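Local coordinates for acetyl xylan esterase (PDB 6AGQ), which probably removes acetyl groups from acetylated xylan and related esters, acting as a cold-active serine esterase of the alpha/beta-hydrolase fold, at residues S56-V61 / G72-P77; G84-L89 / G112-A117. All blocks are in the same frame, centred on the assembly; numbering follows the deposited sequence.

Contact 1: residues S56-V61 / G72-P77; sequences SIYDVV and GWYVTP
Tyr58 and Tyr74 stand next to each other on one face of a two-stranded antiparallel pairing, both side chains pointing the same way although their chi1 angles differ, with CD2 of Tyr58 3.8 Å from CD2 of Tyr74. The Tyr58 ring also turns an edge to the carbonyl O of Tyr74, which lies in the ring plane. Packing is close among buried Val60, Gly72 and Tyr74: CG2 of Val60 comes to 3.7 Å from CB of Tyr74, and Gly72, which has no side chain, leaves the place opposite Val60 to the backbone. The hydroxyl of buried Tyr74 hydrogen-bonds to OE2 of Glu173. On this same face Ser56 and Tyr58 are partly open to solvent. The two strands form a beta hairpin at the antiparallel end of the alpha/beta-hydrolase sheet, 69-77 running back along 55-63. Six backbone hydrogen bonds join them in pairs, among them Tyr58 N to Tyr74 O at 2.7 Å. On the other face the contacts of Ile57 across the strands are longer, its CG2 4.2 Å from CE3 of Trp73. Trp73 slants across to Asp59, both partly exposed, its CZ3 3.9 Å from CG of the carboxylate, the two planes 34° apart. Arg99 pairs with OD1 of Asp59 in a salt bridge and makes a cation-pi contact with the indole, whose NE1 bonds to Gly100 O. An alanine in place of Trp73 would probably leave Arg99 without its aromatic partner, Gly100 O without this donor and a gap beside Ile57 and Asp59.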
ATOM      1  N   SER A  56     -38.808 -18.678  17.596  1.00 26.27           N
ATOM      2  CA  SER A  56     -38.542 -20.008  17.083  1.00 27.21           C
ATOM      3  C   SER A  56     -37.655 -19.917  15.855  1.00 25.36           C
ATOM      4  O   SER A  56     -37.908 -19.073  14.942  1.00 25.35           O
ATOM      5  CB  SER A  56     -39.841 -20.745  16.752  1.00 28.84           C
ATOM      6  OG  SER A  56     -40.676 -20.701  17.908  1.00 35.20           O
ATOM      7  N   ILE A  57     -36.682 -20.823  15.806  1.00 25.29           N
ATOM      8  CA  ILE A  57     -35.627 -20.877  14.763  1.00 28.54           C
ATOM      9  C   ILE A  57     -35.615 -22.199  14.048  1.00 26.17           C
ATOM     10  O   ILE A  57     -35.393 -23.214  14.691  1.00 28.97           O
ATOM     11  CB  ILE A  57     -34.203 -20.666  15.368  1.00 28.79           C
ATOM     12  CG1 ILE A  57     -34.072 -19.249  15.924  1.00 28.10           C
ATOM     13  CG2 ILE A  57     -33.087 -20.930  14.346  1.00 26.86           C
ATOM     14  CD1 ILE A  57     -33.087 -19.188  17.062  1.00 28.83           C
ATOM     15  N   TYR A  58     -35.805 -22.181  12.715  1.00 22.51           N
ATOM     16  CA  TYR A  58     -35.791 -23.376  11.912  1.00 20.16           C
ATOM     17  C   TYR A  58     -34.647 -23.403  10.964  1.00 22.34           C
ATOM     18  O   TYR A  58     -34.361 -22.436  10.292  1.00 24.61           O
ATOM     19  CB  TYR A  58     -37.074 -23.482  11.114  1.00 25.66           C
ATOM     20  CG  TYR A  58     -38.313 -23.567  11.991  1.00 26.24           C
ATOM     21  CD1 TYR A  58     -38.803 -24.795  12.414  1.00 26.70           C
ATOM     22  CD2 TYR A  58     -38.934 -22.412  12.433  1.00 28.03           C
ATOM     23  CE1 TYR A  58     -39.948 -24.871  13.222  1.00 30.74           C
ATOM     24  CE2 TYR A  58     -40.052 -22.454  13.252  1.00 29.87           C
ATOM     25  CZ  TYR A  58     -40.554 -23.688  13.655  1.00 31.22           C
ATOM     26  OH  TYR A  58     -41.642 -23.697  14.485  1.00 37.02           O
ATOM     27  N   ASP A  59     -33.998 -24.550  10.914  1.00 22.97           N
ATOM     28  CA  ASP A  59     -33.081 -24.907   9.938  1.00 27.24           C
ATOM     29  C   ASP A  59     -33.922 -25.411   8.748  1.00 29.14           C
ATOM     30  O   ASP A  59     -34.830 -26.212   8.906  1.00 28.62           O
ATOM     31  CB  ASP A  59     -32.197 -26.043  10.507  1.00 31.07           C
ATOM     32  CG  ASP A  59     -30.931 -26.219   9.727  1.00 34.95           C
ATOM     33  OD1 ASP A  59     -30.786 -25.467   8.742  1.00 31.45           O
ATOM     34  OD2 ASP A  59     -30.089 -27.094  10.073  1.00 38.38           O
ATOM     35  N   VAL A  60     -33.628 -24.915   7.552  1.00 27.68           N
ATOM     36  CA  VAL A  60     -34.551 -25.049   6.424  1.00 27.88           C
ATOM     37  C   VAL A  60     -33.740 -25.481   5.196  1.00 30.34           C
ATOM     38  O   VAL A  60     -32.607 -24.984   5.003  1.00 28.21           O
ATOM     39  CB  VAL A  60     -35.267 -23.697   6.278  1.00 29.58           C
ATOM     40  CG1 VAL A  60     -35.717 -23.422   4.877  1.00 32.33           C
ATOM     41  CG2 VAL A  60     -36.395 -23.608   7.304  1.00 30.59           C
ATOM     42  N   VAL A  61     -34.287 -26.429   4.417  1.00 30.67           N
ATOM     43  CA  VAL A  61     -33.771 -26.814   3.090  1.00 30.10           C
ATOM     44  C   VAL A  61     -34.952 -26.936   2.123  1.00 33.17           C
ATOM     45  O   VAL A  61     -36.028 -27.463   2.496  1.00 33.58           O
ATOM     46  CB  VAL A  61     -32.839 -28.056   3.136  1.00 34.43           C
ATOM     47  CG1 VAL A  61     -33.514 -29.289   3.714  1.00 37.38           C
ATOM     48  CG2 VAL A  61     -32.277 -28.356   1.754  1.00 34.04           C
ATOM     49  N   GLY A  72     -31.251 -22.617   4.556  1.00 27.67           N
ATOM     50  CA  GLY A  72     -31.581 -21.359   5.167  1.00 26.53           C
ATOM     51  C   GLY A  72     -31.939 -21.440   6.636  1.00 25.40           C
ATOM     52  O   GLY A  72     -31.842 -22.515   7.307  1.00 22.98           O
ATOM     53  N   TRP A  73     -32.310 -20.265   7.134  1.00 22.85           N
ATOM     54  CA  TRP A  73     -32.762 -20.106   8.480  1.00 21.98           C
ATOM     55  C   TRP A  73     -34.084 -19.379   8.367  1.00 21.26           C
ATOM     56  O   TRP A  73     -34.130 -18.371   7.731  1.00 18.58           O
ATOM     57  CB  TRP A  73     -31.817 -19.257   9.335  1.00 21.15           C
ATOM     58  CG  TRP A  73     -30.451 -19.753   9.640  1.00 22.36           C
ATOM     59  CD1 TRP A  73     -29.310 -19.135   9.338  1.00 20.42           C
ATOM     60  CD2 TRP A  73     -30.097 -20.914  10.412  1.00 22.30           C
ATOM     61  NE1 TRP A  73     -28.244 -19.828   9.845  1.00 25.94           N
ATOM     62  CE2 TRP A  73     -28.696 -20.942  10.493  1.00 24.95           C
ATOM     63  CE3 TRP A  73     -30.825 -21.934  11.012  1.00 22.77           C
ATOM     64  CZ2 TRP A  73     -27.970 -21.987  11.155  1.00 25.84           C
ATOM     65  CZ3 TRP A  73     -30.120 -22.962  11.702  1.00 24.85           C
ATOM     66  CH2 TRP A  73     -28.701 -22.970  11.747  1.00 24.45           C
ATOM     67  N   TYR A  74     -35.107 -19.885   9.044  1.00 23.54           N
ATOM     68  CA  TYR A  74     -36.438 -19.298   9.082  1.00 24.87           C
ATOM     69  C   TYR A  74     -36.719 -19.034  10.557  1.00 24.38           C
ATOM     70  O   TYR A  74     -36.526 -19.901  11.379  1.00 24.99           O
ATOM     71  CB  TYR A  74     -37.480 -20.273   8.523  1.00 24.97           C
ATOM     72  CG  TYR A  74     -38.920 -19.789   8.630  1.00 24.39           C
ATOM     73  CD1 TYR A  74     -39.335 -18.655   7.923  1.00 24.52           C
ATOM     74  CD2 TYR A  74     -39.861 -20.493   9.338  1.00 28.43           C
ATOM     75  CE1 TYR A  74     -40.618 -18.182   7.976  1.00 25.51           C
ATOM     76  CE2 TYR A  74     -41.195 -20.035   9.407  1.00 28.92           C
ATOM     77  CZ  TYR A  74     -41.556 -18.871   8.728  1.00 27.77           C
ATOM     78  OH  TYR A  74     -42.839 -18.381   8.767  1.00 27.48           O
ATOM     79  N   VAL A  75     -37.088 -17.821  10.877  1.00 25.37           N
ATOM     80  CA  VAL A  75     -37.217 -17.330  12.255  1.00 27.09           C
ATOM     81  C   VAL A  75     -38.591 -16.672  12.389  1.00 28.18           C
ATOM     82  O   VAL A  75     -39.028 -15.865  11.489  1.00 29.45           O
ATOM     83  CB  VAL A  75     -36.092 -16.308  12.589  1.00 30.01           C
ATOM     84  CG1 VAL A  75     -36.255 -15.767  13.958  1.00 34.73           C
ATOM     85  CG2 VAL A  75     -34.702 -16.942  12.496  1.00 29.06           C
ATOM     86  N   THR A  76     -39.294 -17.014  13.468  1.00 30.43           N
ATOM     87  CA  THR A  76     -40.577 -16.327  13.831  1.00 33.35           C
ATOM     88  C   THR A  76     -40.653 -15.998  15.327  1.00 31.25           C
ATOM     89  O   THR A  76     -39.986 -16.672  16.156  1.00 28.90           O
ATOM     90  CB  THR A  76     -41.844 -17.155  13.481  1.00 38.00           C
ATOM     91  OG1 THR A  76     -42.053 -18.146  14.467  1.00 43.25           O
ATOM     92  CG2 THR A  76     -41.704 -17.842  12.175  1.00 44.47           C
ATOM     93  N   PRO A  77     -41.460 -14.970  15.687  1.00 30.53           N
ATOM     94  CA  PRO A  77     -41.762 -14.792  17.104  1.00 32.98           C
ATOM     95  C   PRO A  77     -42.283 -16.108  17.711  1.00 36.63           C
ATOM     96  O   PRO A  77     -42.997 -16.839  17.031  1.00 34.40           O
ATOM     97  CB  PRO A  77     -42.871 -13.758  17.105  1.00 34.35           C
ATOM     98  CG  PRO A  77     -42.902 -13.154  15.734  1.00 34.38           C
ATOM     99  CD  PRO A  77     -42.383 -14.202  14.827  1.00 34.11           C
TER

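Contact 2: residues G84-L89 / G112-A117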
ATOM      1  N   GLY A  84     -52.023 -16.896   7.999  1.00 36.20           N
ATOM      2  CA  GLY A  84     -51.989 -15.649   7.203  1.00 33.59           C
ATOM      3  C   GLY A  84     -51.815 -14.334   7.949  1.00 31.56           C
ATOM      4  O   GLY A  84     -52.249 -13.310   7.439  1.00 33.00           O
ATOM      5  N   SER A  85     -51.166 -14.349   9.114  1.00 31.85           N
ATOM      6  CA  SER A  85     -51.079 -13.169   9.997  1.00 35.88           C
ATOM      7  C   SER A  85     -49.710 -12.443  10.028  1.00 34.90           C
ATOM      8  O   SER A  85     -49.661 -11.225  10.221  1.00 38.13           O
ATOM      9  CB  SER A  85     -51.471 -13.536  11.430  1.00 36.44           C
ATOM     10  OG  SER A  85     -50.538 -14.445  12.022  1.00 37.55           O
ATOM     11  N   LEU A  86     -48.626 -13.168   9.812  1.00 31.45           N
ATOM     12  CA  LEU A  86     -47.308 -12.625  10.036  1.00 34.89           C
ATOM     13  C   LEU A  86     -46.769 -12.015   8.764  1.00 30.73           C
ATOM     14  O   LEU A  86     -46.634 -12.726   7.750  1.00 29.33           O
ATOM     15  CB  LEU A  86     -46.303 -13.711  10.507  1.00 35.01           C
ATOM     16  CG  LEU A  86     -46.542 -14.328  11.878  1.00 32.00           C
ATOM     17  CD1 LEU A  86     -45.406 -15.249  12.236  1.00 33.79           C
ATOM     18  CD2 LEU A  86     -46.687 -13.296  12.980  1.00 34.62           C
ATOM     19  N   PRO A  87     -46.375 -10.746   8.821  1.00 28.51           N
ATOM     20  CA  PRO A  87     -45.553 -10.241   7.700  1.00 28.83           C
ATOM     21  C   PRO A  87     -44.199 -10.957   7.605  1.00 26.44           C
ATOM     22  O   PRO A  87     -43.818 -11.687   8.525  1.00 26.92           O
ATOM     23  CB  PRO A  87     -45.427  -8.729   7.979  1.00 30.95           C
ATOM     24  CG  PRO A  87     -45.892  -8.513   9.392  1.00 32.33           C
ATOM     25  CD  PRO A  87     -46.610  -9.738   9.871  1.00 31.70           C
ATOM     26  N   VAL A  88     -43.513 -10.840   6.474  1.00 26.29           N
ATOM     27  CA  VAL A  88     -42.303 -11.633   6.277  1.00 25.34           C
ATOM     28  C   VAL A  88     -41.233 -10.862   5.517  1.00 25.34           C
ATOM     29  O   VAL A  88     -41.523 -10.142   4.608  1.00 26.72           O
ATOM     30  CB  VAL A  88     -42.565 -13.033   5.633  1.00 25.01           C
ATOM     31  CG1 VAL A  88     -43.057 -12.963   4.210  1.00 25.85           C
ATOM     32  CG2 VAL A  88     -41.325 -13.908   5.636  1.00 27.92           C
ATOM     33  N   LEU A  89     -39.983 -11.059   5.932  1.00 26.13           N
ATOM     34  CA  LEU A  89     -38.827 -10.484   5.299  1.00 28.78           C
ATOM     35  C   LEU A  89     -37.901 -11.597   4.762  1.00 28.24           C
ATOM     36  O   LEU A  89     -37.530 -12.573   5.463  1.00 29.60           O
ATOM     37  CB  LEU A  89     -38.127  -9.588   6.304  1.00 31.39           C
ATOM     38  CG  LEU A  89     -37.066  -8.683   5.710  1.00 36.34           C
ATOM     39  CD1 LEU A  89     -37.089  -7.354   6.423  1.00 39.14           C
ATOM     40  CD2 LEU A  89     -35.678  -9.331   5.755  1.00 37.97           C
ATOM     41  N   GLY A 112     -42.485  -8.532  15.305  1.00 34.08           N
ATOM     42  CA  GLY A 112     -43.628  -9.392  14.973  1.00 35.14           C
ATOM     43  C   GLY A 112     -43.606  -9.972  13.555  1.00 32.47           C
ATOM     44  O   GLY A 112     -44.637 -10.250  12.980  1.00 34.83           O
ATOM     45  N   MET A 113     -42.436 -10.167  12.991  1.00 33.36           N
ATOM     46  CA  MET A 113     -42.340 -10.631  11.616  1.00 31.64           C
ATOM     47  C   MET A 113     -41.651 -11.942  11.564  1.00 28.09           C
ATOM     48  O   MET A 113     -40.835 -12.253  12.406  1.00 27.04           O
ATOM     49  CB  MET A 113     -41.555  -9.626  10.800  1.00 35.05           C
ATOM     50  CG  MET A 113     -42.368  -8.383  10.517  1.00 38.70           C
ATOM     51  SD  MET A 113     -41.379  -6.921  10.194  1.00 53.26           S
ATOM     52  CE  MET A 113     -40.133  -7.481   9.021  1.00 44.67           C
ATOM     53  N   ALA A 114     -41.959 -12.715  10.544  1.00 25.42           N
ATOM     54  CA  ALA A 114     -41.144 -13.847  10.183  1.00 23.68           C
ATOM     55  C   ALA A 114     -39.976 -13.370   9.345  1.00 24.71           C
ATOM     56  O   ALA A 114     -40.043 -12.311   8.750  1.00 26.44           O
ATOM     57  CB  ALA A 114     -41.969 -14.836   9.401  1.00 24.94           C
ATOM     58  N   ALA A 115     -38.900 -14.153   9.272  1.00 25.17           N
ATOM     59  CA  ALA A 115     -37.823 -13.819   8.383  1.00 23.09           C
ATOM     60  C   ALA A 115     -37.116 -15.060   7.876  1.00 25.17           C
ATOM     61  O   ALA A 115     -36.916 -16.041   8.626  1.00 28.81           O
ATOM     62  CB  ALA A 115     -36.832 -12.857   9.071  1.00 24.10           C
ATOM     63  N   LEU A 116     -36.665 -14.990   6.633  1.00 25.08           N
ATOM     64  CA  LEU A 116     -35.911 -16.107   6.020  1.00 23.14           C
ATOM     65  C   LEU A 116     -34.622 -15.550   5.447  1.00 22.56           C
ATOM     66  O   LEU A 116     -34.648 -14.576   4.676  1.00 24.05           O
ATOM     67  CB  LEU A 116     -36.747 -16.782   4.899  1.00 22.14           C
ATOM     68  CG  LEU A 116     -36.028 -17.773   3.953  1.00 21.16           C
ATOM     69  CD1 LEU A 116     -35.772 -19.116   4.619  1.00 20.54           C
ATOM     70  CD2 LEU A 116     -36.927 -17.928   2.733  1.00 22.40           C
ATOM     71  N   ALA A 117     -33.509 -16.198   5.782  1.00 21.50           N
ATOM     72  CA  ALA A 117     -32.267 -15.987   5.095  1.00 22.88           C
ATOM     73  C   ALA A 117     -31.796 -17.247   4.393  1.00 24.31           C
ATOM     74  O   ALA A 117     -31.763 -18.281   4.998  1.00 29.23           O
ATOM     75  CB  ALA A 117     -31.214 -15.552   6.100  1.00 23.99           C
TER
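Met113 starts with CG anti to its carbonyl carbon (chi1 -74°), and a bend at chi3 of 47° carries CE back toward Leu89. The thioether chain thereby meets two residues of the neighbouring strand. Near its base, CG of Met113 lies 3.7 Å from CG of Pro87, the proline ring and the methionine chain crossing at about a right angle. At its far end, CE is 4.0 Å from both CB and CD1 of Leu89. CD of Pro87 also rests 3.7 Å from the carbonyl O of Gly112.

On the opposite face Val88 and Ala114 meet. CG2 of Val88, placed anti to its backbone N, reaches 3.9 Å from CB of Ala114, a methyl small enough to sit between Val88 and the hairpin residues Tyr74 and Thr76. Leu86 approaches Gly112 as well, its CD2 3.7 Å from Gly112 O.

Beneath these side chains the backbones run parallel, their short axes 23° apart. Ala114 bonds through N to Pro87 O and through O to Leu89 N, the two residues flanking its bridge partner Val88, which is the parallel pattern; Leu116 N continues it to Leu89 O at 2.8 Å. These are the two strands of a beta-alpha-beta crossover. The intervening helix ends in a Schellman motif with Gly112, at positive phi, as its C-prime residue, after which Met113 leads into strand 114-118.

Trp108 of helix 106-110 packs on Leu89, Met113 and Ala115, while helix 153-170 lies against Val88 and Leu116 through Val168; strand 179-184 flanks 86-92 and strand 69-77 flanks 114-118.

In the fold
From the N terminus, the chain first closes contact 1, where 72-77 turns back on 56-61 after a short hairpin connection. It then passes through a short loop into strand 86-92, the next strand in sequence and the first of contact 2, leaves through helix 106-110, and returns as 112-117 to close a longer loop. The two closures follow in series, neither enclosing nor crossing the other. In the sheet, however, sequence order is not kept: 114-118 slips between 69-77 and 86-92. Backbone bonds between Val75 and Ala115 and between Trp73 and Ala117 therefore join the contacts, coupling the antiparallel hairpin to the parallel part of the alpha/beta-hydrolase sheet.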